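Local atomic coordinates of Dye-decolorizing peroxidase (Irpex lacteus, PDB entry 7D8M), a protein that probably uses heme b to carry out peroxidase reactions, as a member of the dye-decolorizing peroxidase family. Residues L7-I12 with T51-I56. Sequence-based numbering, arbitrary orientation.
Sequences LPFENI and TSVATI
The carbonyl oxygens of Phe9 and Ile12, in the N-terminal loop, accept backbone hydrogen bonds from the first turn of helix 53-57, within the dimeric alpha+beta barrel domain of the DyP family; two bonds flanked by apolar packing tie loop to helix, away from the heme. The first turn of any helix presents N-H groups that lack partners within the helix, and here three of them are supplied in succession. Val53 N bonds to Ile12 O at 2.8 Å, nearly along the C=O axis. Ala54 N reaches Phe9 O at 3.0 Å from well above the carbonyl plane, 58° out of it. The helix's own N-cap serves the third: Ser52 OG, held between its backbone N and carbonyl carbon (chi1 69°), accepts from Thr55 N at 2.9 Å. An alanine at Ser52 would probably leave Thr55 N without this capping acceptor and weaken the helix start. Phe9 lies in the type I turn from Pro8 to Asn11, and Ile12 follows it directly, so both carbonyls face the helix start from one short piece of chain. The branches of Val53 part company: CG1 lies 3.7 Å from Phe9 CD1, oblique to the ring, while CG2 meets Ile12 CG2 at 4.0 Å, the two side chains running side by side. Ala54 CB packs on the Phe9 carbonyl. Beyond the contact, Leu17 of helix 14-17 touches Phe9 and Val53, Ile441 of helix 441-448 touches Ser52 and Asn11, and Thr51 OG1 bonds to Val68 N on strand 67-72.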
# COMPACT_ATOMS: atom_id res chain seq x y z
N LEU A 7 -15.13 9.42 -15.76
CA LEU A 7 -14.54 10.33 -14.80
C LEU A 7 -13.68 11.38 -15.49
O LEU A 7 -13.12 11.14 -16.56
CB LEU A 7 -13.69 9.55 -13.79
CG LEU A 7 -14.38 8.48 -12.95
CD1 LEU A 7 -13.41 7.95 -11.90
CD2 LEU A 7 -15.65 8.98 -12.28
N PRO A 8 -13.54 12.57 -14.90
CA PRO A 8 -12.66 13.59 -15.49
C PRO A 8 -11.20 13.35 -15.15
O PRO A 8 -10.67 13.91 -14.18
CB PRO A 8 -13.19 14.89 -14.88
CG PRO A 8 -13.76 14.49 -13.57
CD PRO A 8 -14.28 13.08 -13.73
N PHE A 9 -10.52 12.54 -15.97
CA PHE A 9 -9.17 12.11 -15.62
C PHE A 9 -8.15 13.23 -15.66
O PHE A 9 -7.05 13.08 -15.12
CB PHE A 9 -8.76 10.96 -16.55
CG PHE A 9 -9.55 9.71 -16.33
CD1 PHE A 9 -9.62 9.14 -15.06
CD2 PHE A 9 -10.23 9.11 -17.36
CE1 PHE A 9 -10.36 7.99 -14.84
CE2 PHE A 9 -10.97 7.95 -17.15
CZ PHE A 9 -11.03 7.40 -15.88
N GLU A 10 -8.47 14.36 -16.28
CA GLU A 10 -7.59 15.52 -16.20
C GLU A 10 -7.72 16.26 -14.87
O GLU A 10 -6.89 17.14 -14.57
CB GLU A 10 -7.85 16.46 -17.39
CG GLU A 10 -9.12 17.31 -17.28
CD GLU A 10 -10.41 16.51 -17.48
OE1 GLU A 10 -10.35 15.37 -17.97
OE2 GLU A 10 -11.49 17.06 -17.14
N ASN A 11 -8.72 15.92 -14.05
CA ASN A 11 -8.89 16.52 -12.73
C ASN A 11 -8.52 15.60 -11.57
O ASN A 11 -8.62 16.02 -10.41
CB ASN A 11 -10.33 17.01 -12.55
CG ASN A 11 -10.45 18.02 -11.43
OD1 ASN A 11 -9.51 18.75 -11.15
ND2 ASN A 11 -11.60 18.05 -10.77
N ILE A 12 -8.12 14.36 -11.83
CA ILE A 12 -7.83 13.39 -10.78
C ILE A 12 -6.33 13.24 -10.65
O ILE A 12 -5.63 13.04 -11.66
CB ILE A 12 -8.52 12.04 -11.07
CG1 ILE A 12 -10.03 12.27 -11.22
CG2 ILE A 12 -8.22 11.02 -9.96
CD1 ILE A 12 -10.83 11.00 -11.45
N THR A 51 0.11 16.54 -11.19
CA THR A 51 0.02 15.66 -12.34
C THR A 51 -1.27 14.86 -12.30
O THR A 51 -1.56 14.18 -11.31
CB THR A 51 1.21 14.71 -12.38
OG1 THR A 51 2.42 15.47 -12.40
CG2 THR A 51 1.15 13.80 -13.62
N SER A 52 -2.00 14.89 -13.41
CA SER A 52 -3.28 14.20 -13.51
C SER A 52 -3.10 12.77 -14.01
O SER A 52 -2.06 12.39 -14.55
CB SER A 52 -4.20 14.95 -14.47
OG SER A 52 -3.69 14.84 -15.79
N VAL A 53 -4.16 11.98 -13.82
CA VAL A 53 -4.27 10.68 -14.49
C VAL A 53 -4.06 10.85 -15.99
O VAL A 53 -3.30 10.11 -16.62
CB VAL A 53 -5.64 10.05 -14.18
CG1 VAL A 53 -5.93 8.89 -15.14
CG2 VAL A 53 -5.72 9.59 -12.73
N ALA A 54 -4.73 11.85 -16.57
CA ALA A 54 -4.67 12.04 -18.02
C ALA A 54 -3.24 12.26 -18.49
O ALA A 54 -2.82 11.70 -19.51
CB ALA A 54 -5.57 13.21 -18.43
N THR A 55 -2.46 13.04 -17.74
CA THR A 55 -1.07 13.28 -18.13
C THR A 55 -0.24 12.01 -18.05
O THR A 55 0.59 11.74 -18.93
CB THR A 55 -0.47 14.38 -17.26
OG1 THR A 55 -1.22 15.59 -17.41
CG2 THR A 55 0.98 14.64 -17.65
N ILE A 56 -0.44 11.20 -17.00
CA ILE A 56 0.39 10.01 -16.85
C ILE A 56 0.15 9.04 -18.00
O ILE A 56 1.09 8.50 -18.58
CB ILE A 56 0.14 9.37 -15.47
CG1 ILE A 56 0.58 10.31 -14.34
CG2 ILE A 56 0.84 8.01 -15.37
CD1 ILE A 56 0.66 9.61 -12.97